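Local coordinates for protein cystathionine beta-lyases/cystathionine gamma-synthases (Corynebacterium glutamicum, PDB 5X5H) that probably joins O-succinyl-L-homoserine and L-cysteine into cystathionine, releasing succinate, with pyridoxal 5'-phosphate as cofactor, in methionine biosynthesis, at residues Asp98-Gly103 with Thr144-Val149; Leu102-Tyr107 with Gly353-Val358; Leu157-Ile162 with His292-Lys297. All coordinates share one frame; numbering follows the deposited sequence.

Contact 1 of 3, residues Asp98-Gly103 with Thr144-Val149; sequences DHIVLG and TKLIWV
In the seven-stranded sheet of the cofactor-binding domain, His99-Gly103 and Thr144-Val149 are parallel neighbours, their axes 13° apart. Lys145 N donates to His99 O, Val101 N to Leu146 O at 2.9 Å, and Trp148 N to Val101 O in a nearly straight bond (N-H...O 172°). The pairing slips by one residue between His99 and Ile100, a beta bulge at Lys145, and Leu146 N is left buried without a partner. A water accepts from Gly103 N and donates to Trp148 O. On the face of His99 and Val101, Thr144 OG1 lies at the imidazole edge, 2.8 Å from His99 ND1, in a hydrogen bond whose donor may be either; His99 NE2 bonds to Thr126. Thr144 CG2 packs on Val101 CG2 at 3.9 Å. On the other face, Leu102 CD1 approaches Trp148 CD1 obliquely at 4.0 Å, beside helices 82-93 and 108-118. Lys145 CG lies against the Asp98 carboxylate, and a bend at chi4 (-74°) turns Lys145 NZ to a salt bridge with Asp98 OD1 at 3.2 Å, from above the carboxylate plane; Asp98 OD2 accepts from Lys95 N. Parallel strands joined by helices packed against the sheet are characteristic of the large domain of fold-type I PLP enzymes.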
loop_
_atom_site.group_PDB
_atom_site.type_symbol
_atom_site.label_atom_id
_atom_site.label_comp_id
_atom_site.label_asym_id
_atom_site.label_seq_id
_atom_site.Cartn_x
_atom_site.Cartn_y
_atom_site.Cartn_z
ATOM N N ASP A 98 2.860 -30.215 -30.239
ATOM C CA ASP A 98 3.488 -29.100 -30.867
ATOM C C ASP A 98 4.975 -28.985 -30.387
ATOM O O ASP A 98 5.373 -29.651 -29.489
ATOM C CB ASP A 98 2.743 -27.821 -30.424
ATOM C CG ASP A 98 1.403 -27.652 -31.072
ATOM O OD1 ASP A 98 1.122 -28.297 -32.102
ATOM O OD2 ASP A 98 0.572 -26.833 -30.537
ATOM N N HIS A 99 5.714 -28.199 -31.089
ATOM C CA HIS A 99 7.133 -27.986 -30.888
ATOM C C HIS A 99 7.523 -26.563 -30.774
ATOM O O HIS A 99 6.961 -25.671 -31.403
ATOM C CB HIS A 99 7.837 -28.690 -32.124
ATOM C CG HIS A 99 9.308 -28.548 -32.206
ATOM N ND1 HIS A 99 9.889 -27.701 -33.099
ATOM C CD2 HIS A 99 10.302 -29.255 -31.600
ATOM C CE1 HIS A 99 11.201 -27.822 -32.983
ATOM N NE2 HIS A 99 11.479 -28.758 -32.116
ATOM N N ILE A 100 8.506 -26.322 -29.935
ATOM C CA ILE A 100 9.168 -25.026 -29.730
ATOM C C ILE A 100 10.656 -25.012 -30.180
ATOM O O ILE A 100 11.378 -26.008 -29.806
ATOM C CB ILE A 100 9.235 -24.686 -28.231
ATOM C CG1 ILE A 100 7.980 -24.884 -27.534
ATOM C CG2 ILE A 100 9.790 -23.244 -28.046
ATOM C CD1 ILE A 100 8.145 -24.830 -26.032
ATOM N N VAL A 101 11.096 -23.990 -30.825
ATOM C CA VAL A 101 12.512 -23.707 -31.059
ATOM C C VAL A 101 12.908 -22.662 -29.996
ATOM O O VAL A 101 12.261 -21.576 -29.924
ATOM C CB VAL A 101 12.782 -23.214 -32.454
ATOM C CG1 VAL A 101 14.263 -22.878 -32.640
ATOM C CG2 VAL A 101 12.351 -24.277 -33.481
ATOM N N LEU A 102 13.928 -22.955 -29.188
ATOM C CA LEU A 102 14.445 -22.135 -28.107
ATOM C C LEU A 102 15.909 -21.892 -28.305
ATOM O O LEU A 102 16.608 -22.691 -28.907
ATOM C CB LEU A 102 14.278 -22.955 -26.755
ATOM C CG LEU A 102 14.818 -22.503 -25.414
ATOM C CD1 LEU A 102 13.842 -21.377 -24.982
ATOM C CD2 LEU A 102 14.944 -23.543 -24.316
ATOM N N GLY A 103 16.412 -20.756 -27.806
ATOM C CA GLY A 103 17.812 -20.491 -27.862
ATOM C C GLY A 103 18.651 -21.199 -26.840
ATOM O O GLY A 103 18.177 -21.869 -25.923
ATOM N N THR A 144 6.135 -27.077 -35.523
ATOM C CA THR A 144 6.717 -25.914 -34.751
ATOM C C THR A 144 5.653 -24.886 -34.711
ATOM O O THR A 144 5.269 -24.350 -35.721
ATOM C CB THR A 144 7.951 -25.388 -35.406
ATOM O OG1 THR A 144 8.928 -26.477 -35.444
ATOM C CG2 THR A 144 8.571 -24.227 -34.508
ATOM N N LYS A 145 5.257 -24.485 -33.471
ATOM C CA LYS A 145 4.301 -23.373 -33.272
ATOM C C LYS A 145 4.898 -22.142 -32.663
ATOM O O LYS A 145 4.327 -21.069 -32.739
ATOM C CB LYS A 145 3.151 -23.883 -32.377
ATOM C CG LYS A 145 2.385 -25.045 -32.935
ATOM C CD LYS A 145 1.671 -24.648 -34.217
ATOM C CE LYS A 145 0.554 -25.636 -34.488
ATOM N NZ LYS A 145 1.215 -26.793 -34.940
ATOM N N LEU A 146 6.138 -22.234 -32.177
ATOM C CA LEU A 146 6.736 -21.136 -31.393
ATOM C C LEU A 146 8.228 -21.127 -31.604
ATOM O O LEU A 146 8.893 -22.166 -31.397
ATOM C CB LEU A 146 6.389 -21.387 -29.923
ATOM C CG LEU A 146 6.852 -20.300 -28.948
ATOM C CD1 LEU A 146 6.406 -18.903 -29.279
ATOM C CD2 LEU A 146 6.358 -20.751 -27.547
ATOM N N ILE A 147 8.738 -19.972 -31.899
ATOM C CA ILE A 147 10.207 -19.677 -31.802
ATOM C C ILE A 147 10.339 -18.633 -30.667
ATOM O O ILE A 147 9.713 -17.548 -30.765
ATOM C CB ILE A 147 10.747 -19.127 -33.110
ATOM C CG1 ILE A 147 10.417 -20.113 -34.277
ATOM C CG2 ILE A 147 12.268 -18.850 -33.031
ATOM C CD1 ILE A 147 10.811 -19.554 -35.615
ATOM N N TRP A 148 11.075 -18.976 -29.635
ATOM C CA TRP A 148 11.245 -18.157 -28.443
ATOM C C TRP A 148 12.612 -17.504 -28.455
ATOM O O TRP A 148 13.636 -18.241 -28.432
ATOM C CB TRP A 148 11.083 -19.016 -27.202
ATOM C CG TRP A 148 11.031 -18.163 -25.964
ATOM C CD1 TRP A 148 12.056 -17.796 -25.148
ATOM C CD2 TRP A 148 9.836 -17.582 -25.443
ATOM N NE1 TRP A 148 11.562 -17.031 -24.099
ATOM C CE2 TRP A 148 10.215 -16.859 -24.309
ATOM C CE3 TRP A 148 8.481 -17.647 -25.817
ATOM C CZ2 TRP A 148 9.259 -16.217 -23.502
ATOM C CZ3 TRP A 148 7.513 -16.957 -25.008
ATOM C CH2 TRP A 148 7.945 -16.284 -23.861
ATOM N N VAL A 149 12.657 -16.195 -28.552
ATOM C CA VAL A 149 13.914 -15.479 -28.664
ATOM C C VAL A 149 14.074 -14.551 -27.449
ATOM O O VAL A 149 13.116 -13.774 -27.177
ATOM C CB VAL A 149 13.981 -14.697 -29.983
ATOM C CG1 VAL A 149 15.087 -13.648 -29.983
ATOM C CG2 VAL A 149 14.182 -15.726 -31.160
HETATM O O HOH W 1 15.371 -18.587 -26.325
#

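Contact 2 of 3, residues Leu102-Tyr107 with Gly353-Val358; sequences LGNDAY and GSQLEV. With PLP (pyridoxal-5'-phosphate), chain B.
Leu356 fills the angle made by the chain at Gly103-Ala106 and has the most surface buried here. Its CG sits 3.6 Å from Asn104 C, and the two methyls part from there: CD1 lies 3.6 Å from Gly103 O, whereas CD2 reaches Ala106 CB at 3.8 Å. Tyr111 of helix 108-118 and Val127 also touch this leucine. Gly103 O, covered by the methyl, has no polar partner in the model. Leu356 is presented by a type I turn from Ser354 to Glu357, in which Ser354 OG accepts from Leu356 N at 2.9 Å, an ST turn. The Leu102-Tyr107 segment leaves the C-terminal end of a parallel strand, where fold-type I enzymes place their cofactor: one face of the Tyr107 ring lies against the pyridine of PLP, with PLP C4 over the ring centre; Tyr107 OH bonds to Arg54 of the second subunit. Asn104 is next in buried surface. Its amide runs beside that of Gln355, the planes 73° apart and Asn104 ND2 3.8 Å from Gln355 NE2. A water accepts from Ala106 N and lies within donating distance of Leu356 O (2.8 Å) and of Asp105 OD1, with more acceptors near it than protons to give; Asp105 OD2 bonds to Thr153.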
loop_
_atom_site.group_PDB
_atom_site.type_symbol
_atom_site.label_atom_id
_atom_site.label_comp_id
_atom_site.label_asym_id
_atom_site.label_seq_id
_atom_site.Cartn_x
_atom_site.Cartn_y
_atom_site.Cartn_z
ATOM N N LEU A 102 13.928 -22.955 -29.188
ATOM C CA LEU A 102 14.445 -22.135 -28.107
ATOM C C LEU A 102 15.909 -21.892 -28.305
ATOM O O LEU A 102 16.608 -22.691 -28.907
ATOM C CB LEU A 102 14.278 -22.955 -26.755
ATOM C CG LEU A 102 14.818 -22.503 -25.414
ATOM C CD1 LEU A 102 13.842 -21.377 -24.982
ATOM C CD2 LEU A 102 14.944 -23.543 -24.316
ATOM N N GLY A 103 16.412 -20.756 -27.806
ATOM C CA GLY A 103 17.812 -20.491 -27.862
ATOM C C GLY A 103 18.651 -21.199 -26.840
ATOM O O GLY A 103 18.177 -21.869 -25.923
ATOM N N ASN A 104 19.996 -21.074 -27.067
ATOM C CA ASN A 104 21.018 -21.720 -26.213
ATOM C C ASN A 104 21.552 -20.868 -25.110
ATOM O O ASN A 104 22.644 -21.171 -24.556
ATOM C CB ASN A 104 22.255 -22.360 -27.029
ATOM C CG ASN A 104 23.117 -21.344 -27.731
ATOM O OD1 ASN A 104 22.982 -20.135 -27.599
ATOM N ND2 ASN A 104 23.996 -21.862 -28.577
ATOM N N ASP A 105 20.950 -19.707 -24.870
ATOM C CA ASP A 105 21.326 -18.875 -23.725
ATOM C C ASP A 105 20.057 -18.200 -23.335
ATOM O O ASP A 105 19.482 -17.474 -24.199
ATOM C CB ASP A 105 22.454 -17.837 -24.051
ATOM C CG ASP A 105 23.100 -17.241 -22.722
ATOM O OD1 ASP A 105 23.772 -17.999 -21.945
ATOM O OD2 ASP A 105 22.932 -16.071 -22.397
ATOM N N ALA A 106 19.587 -18.429 -22.139
ATOM C CA ALA A 106 18.200 -17.973 -21.829
ATOM C C ALA A 106 17.996 -18.076 -20.381
ATOM O O ALA A 106 18.714 -18.834 -19.665
ATOM C CB ALA A 106 17.137 -18.822 -22.562
ATOM N N TYR A 107 17.010 -17.356 -19.897
ATOM C CA TYR A 107 16.723 -17.347 -18.561
ATOM C C TYR A 107 16.405 -18.838 -18.181
ATOM O O TYR A 107 15.602 -19.579 -18.819
ATOM C CB TYR A 107 15.524 -16.352 -18.230
ATOM C CG TYR A 107 15.175 -16.397 -16.859
ATOM C CD1 TYR A 107 16.119 -16.169 -15.805
ATOM C CD2 TYR A 107 13.887 -16.691 -16.406
ATOM C CE1 TYR A 107 15.845 -16.281 -14.437
ATOM C CE2 TYR A 107 13.611 -16.768 -15.106
ATOM C CZ TYR A 107 14.512 -16.545 -14.045
ATOM O OH TYR A 107 14.221 -16.726 -12.697
ATOM N N GLY A 353 23.715 -29.029 -16.971
ATOM C CA GLY A 353 23.449 -30.198 -17.743
ATOM C C GLY A 353 22.910 -29.873 -19.133
ATOM O O GLY A 353 22.870 -30.666 -20.056
ATOM N N SER A 354 22.415 -28.697 -19.327
ATOM C CA SER A 354 21.819 -28.440 -20.602
ATOM C C SER A 354 22.784 -27.671 -21.511
ATOM O O SER A 354 23.795 -27.142 -20.983
ATOM C CB SER A 354 20.515 -27.650 -20.321
ATOM O OG SER A 354 20.796 -26.217 -20.248
ATOM N N GLN A 355 22.480 -27.449 -22.789
ATOM C CA GLN A 355 23.358 -26.546 -23.595
ATOM C C GLN A 355 23.303 -25.097 -23.016
ATOM O O GLN A 355 24.119 -24.283 -23.345
ATOM C CB GLN A 355 23.094 -26.495 -25.128
ATOM C CG GLN A 355 24.313 -26.052 -26.099
ATOM C CD GLN A 355 25.545 -25.219 -25.516
ATOM O OE1 GLN A 355 26.461 -25.788 -24.895
ATOM N NE2 GLN A 355 25.572 -23.900 -25.757
ATOM N N LEU A 356 22.327 -24.773 -22.199
ATOM C CA LEU A 356 22.234 -23.370 -21.652
ATOM C C LEU A 356 23.138 -23.137 -20.456
ATOM O O LEU A 356 23.067 -22.056 -19.832
ATOM C CB LEU A 356 20.794 -23.060 -21.201
ATOM C CG LEU A 356 19.942 -22.656 -22.375
ATOM C CD1 LEU A 356 19.750 -23.840 -23.286
ATOM C CD2 LEU A 356 18.625 -22.184 -21.805
ATOM N N GLU A 357 23.937 -24.141 -20.043
ATOM C CA GLU A 357 24.665 -24.050 -18.810
ATOM C C GLU A 357 25.701 -22.967 -18.944
ATOM O O GLU A 357 26.368 -22.877 -20.000
ATOM C CB GLU A 357 25.337 -25.410 -18.491
ATOM C CG GLU A 357 26.254 -25.365 -17.293
ATOM C CD GLU A 357 26.897 -26.686 -16.828
ATOM O OE1 GLU A 357 26.398 -27.812 -17.092
ATOM O OE2 GLU A 357 27.936 -26.514 -16.165
ATOM N N VAL A 358 25.863 -22.166 -17.908
ATOM C CA VAL A 358 26.677 -20.920 -17.980
ATOM C C VAL A 358 28.065 -21.179 -17.431
ATOM O O VAL A 358 28.182 -21.827 -16.429
ATOM C CB VAL A 358 25.977 -19.887 -17.041
ATOM C CG1 VAL A 358 26.766 -18.556 -17.079
ATOM C CG2 VAL A 358 24.586 -19.625 -17.568
HETATM N N1 PLP B . 12.866 -13.375 -18.667
HETATM C C2 PLP B . 14.009 -12.801 -18.358
HETATM C C2A PLP B . 14.886 -12.390 -19.492
HETATM C C3 PLP B . 14.267 -12.453 -17.075
HETATM O O3 PLP B . 15.431 -11.823 -16.696
HETATM C C4 PLP B . 13.377 -12.766 -16.033
HETATM C C4A PLP B . 13.699 -12.392 -14.644
HETATM C C5 PLP B . 12.229 -13.532 -16.350
HETATM C C6 PLP B . 12.025 -13.789 -17.694
HETATM C C5A PLP B . 11.238 -14.053 -15.312
HETATM O O4P PLP B . 10.428 -12.966 -14.749
HETATM P P PLP B . 9.906 -13.050 -13.254
HETATM O O1P PLP B . 11.120 -13.186 -12.356
HETATM O O2P PLP B . 9.167 -11.728 -13.183
HETATM O O3P PLP B . 8.949 -14.240 -13.157
HETATM O O HOH W 2 21.830 -19.664 -20.423
#

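Contact 3 of 3, residues Leu157-Ile162 with His292-Lys297; sequences LGITDI and HEVAAK
Ile159 meets helix 292-298 with two branches, in the loop that leads from strand 144-150 to helix 162-167. Its CG2 lies 3.6 Å from Val294 CG1, the two side chains sliding past each other in opposite directions, while Ile159 CD1 lies 4.1 Å from Ala295 CB. The CB of Thr160 points away from the helix, and its OG1 bonds to Thr130; its carbonyl oxygen accepts from Gln298, one residue beyond the helical segment. At Asp161 the contact becomes mixed. Val294 CG1, anti to its backbone N (chi1 173°), also packs 3.6 Å from Asp161 CA, and so touches both Ile159 and Asp161. Lys297 crosses the Asp161 side chain at about a right angle. Lys297 NZ forms a salt bridge with Asp161 OD2 at 2.8 Å, coming from above the carboxylate plane, 45° out of it. A water links the same ammonium group to Asp161 OD1, donating to that oxygen at 2.9 Å. Asp161 is the N-cap of helix 162-167, and OD1 accepts from Ala164 N. One carboxylate thus caps one helix and binds a lysine of another; the lysine's charge would be expected to favour the ionised carboxylate, which at the N-terminus of helix 162-167 is also suited to the helix dipole.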
loop_
_atom_site.group_PDB
_atom_site.type_symbol
_atom_site.label_atom_id
_atom_site.label_comp_id
_atom_site.label_asym_id
_atom_site.label_seq_id
_atom_site.Cartn_x
_atom_site.Cartn_y
_atom_site.Cartn_z
ATOM N N LEU A 157 24.241 -12.088 -22.943
ATOM C CA LEU A 157 23.981 -10.974 -23.813
ATOM C C LEU A 157 24.178 -11.270 -25.269
ATOM O O LEU A 157 24.478 -10.409 -26.075
ATOM C CB LEU A 157 24.708 -9.711 -23.358
ATOM C CG LEU A 157 24.580 -9.445 -21.875
ATOM C CD1 LEU A 157 25.401 -8.305 -21.377
ATOM C CD2 LEU A 157 23.135 -9.122 -21.394
ATOM N N GLY A 158 23.830 -12.517 -25.642
ATOM C CA GLY A 158 23.804 -12.873 -27.044
ATOM C C GLY A 158 22.749 -12.166 -27.831
ATOM O O GLY A 158 21.650 -11.841 -27.268
ATOM N N ILE A 159 22.935 -11.888 -29.095
ATOM C CA ILE A 159 22.078 -11.078 -29.887
ATOM C C ILE A 159 21.436 -11.845 -31.049
ATOM O O ILE A 159 22.175 -12.563 -31.783
ATOM C CB ILE A 159 22.796 -9.839 -30.493
ATOM C CG1 ILE A 159 23.518 -9.033 -29.421
ATOM C CG2 ILE A 159 21.943 -9.002 -31.444
ATOM C CD1 ILE A 159 22.530 -8.425 -28.398
ATOM N N THR A 160 20.155 -11.760 -31.250
ATOM C CA THR A 160 19.460 -12.377 -32.356
ATOM C C THR A 160 18.927 -11.341 -33.247
ATOM O O THR A 160 18.315 -10.338 -32.780
ATOM C CB THR A 160 18.280 -13.199 -31.798
ATOM O OG1 THR A 160 18.792 -14.289 -31.052
ATOM C CG2 THR A 160 17.418 -13.826 -32.884
ATOM N N ASP A 161 18.969 -11.534 -34.580
ATOM C CA ASP A 161 18.431 -10.651 -35.550
ATOM C C ASP A 161 16.931 -10.898 -35.661
ATOM O O ASP A 161 16.469 -11.861 -36.278
ATOM C CB ASP A 161 19.133 -10.902 -36.925
ATOM C CG ASP A 161 18.763 -9.919 -37.963
ATOM O OD1 ASP A 161 17.648 -9.376 -38.035
ATOM O OD2 ASP A 161 19.670 -9.713 -38.904
ATOM N N ILE A 162 16.175 -10.010 -34.965
ATOM C CA ILE A 162 14.719 -10.267 -34.842
ATOM C C ILE A 162 14.025 -10.318 -36.229
ATOM O O ILE A 162 13.210 -11.213 -36.459
ATOM C CB ILE A 162 14.074 -9.199 -33.940
ATOM C CG1 ILE A 162 14.597 -9.311 -32.520
ATOM C CG2 ILE A 162 12.557 -9.387 -33.886
ATOM C CD1 ILE A 162 14.392 -8.077 -31.663
ATOM N N HIS A 292 27.259 -7.561 -32.426
ATOM C CA HIS A 292 27.255 -6.107 -32.212
ATOM C C HIS A 292 26.563 -5.314 -33.317
ATOM O O HIS A 292 25.777 -4.393 -33.078
ATOM C CB HIS A 292 28.724 -5.549 -32.039
ATOM C CG HIS A 292 28.811 -4.070 -32.070
ATOM N ND1 HIS A 292 28.364 -3.277 -31.028
ATOM C CD2 HIS A 292 29.140 -3.216 -33.071
ATOM C CE1 HIS A 292 28.514 -1.988 -31.374
ATOM N NE2 HIS A 292 29.024 -1.924 -32.605
ATOM N N GLU A 293 26.812 -5.629 -34.608
ATOM C CA GLU A 293 26.227 -4.922 -35.701
ATOM C C GLU A 293 24.686 -5.123 -35.769
ATOM O O GLU A 293 23.981 -4.141 -36.074
ATOM C CB GLU A 293 26.947 -5.279 -37.042
ATOM C CG GLU A 293 28.414 -4.826 -36.932
ATOM C CD GLU A 293 28.741 -3.392 -37.353
ATOM O OE1 GLU A 293 29.256 -3.233 -38.497
ATOM O OE2 GLU A 293 28.562 -2.440 -36.545
ATOM N N VAL A 294 24.243 -6.311 -35.428
ATOM C CA VAL A 294 22.780 -6.606 -35.307
ATOM C C VAL A 294 22.245 -5.762 -34.144
ATOM O O VAL A 294 21.212 -5.126 -34.332
ATOM C CB VAL A 294 22.541 -8.077 -35.130
ATOM C CG1 VAL A 294 21.061 -8.346 -34.842
ATOM C CG2 VAL A 294 22.942 -8.817 -36.451
ATOM N N ALA A 295 22.962 -5.720 -33.033
ATOM C CA ALA A 295 22.413 -4.955 -31.933
ATOM C C ALA A 295 22.278 -3.510 -32.274
ATOM O O ALA A 295 21.337 -2.857 -31.898
ATOM C CB ALA A 295 23.289 -5.090 -30.715
ATOM N N ALA A 296 23.283 -2.919 -32.985
ATOM C CA ALA A 296 23.283 -1.509 -33.263
ATOM C C ALA A 296 22.159 -1.189 -34.236
ATOM O O ALA A 296 21.717 -0.076 -34.169
ATOM C CB ALA A 296 24.664 -1.174 -33.845
ATOM N N LYS A 297 21.699 -2.123 -35.055
ATOM C CA LYS A 297 20.555 -1.852 -35.944
ATOM C C LYS A 297 19.232 -1.900 -35.245
ATOM O O LYS A 297 18.357 -1.122 -35.597
ATOM C CB LYS A 297 20.529 -2.661 -37.231
ATOM C CG LYS A 297 20.494 -4.137 -37.149
ATOM C CD LYS A 297 20.285 -4.750 -38.556
ATOM C CE LYS A 297 19.778 -6.177 -38.469
ATOM N NZ LYS A 297 20.313 -7.045 -39.569
HETATM O O HOH W 3 17.634 -8.289 -40.687
#

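In the fold
Contact 1 is the buried one, a backbone-bonded strand pair within the seven-stranded sheet; contacts 2 and 3 are partly buried and join loops to other parts of the chain. Contacts 1 and 2 share Leu102 and Gly103: strand 99-103 pairs with strand 144-150 in the former and runs on toward the cofactor in the latter, where methyl packing takes over and a water, in place of direct bonds, links the two segments. Contact 3 follows from the other strand, since its loop leaves 144-150, and Val149 packs on Thr160. Contacts 1 and 3 both place an Asp-Lys salt bridge toward the surface, at the start of a strand pair in one and at a helix N-cap in the other.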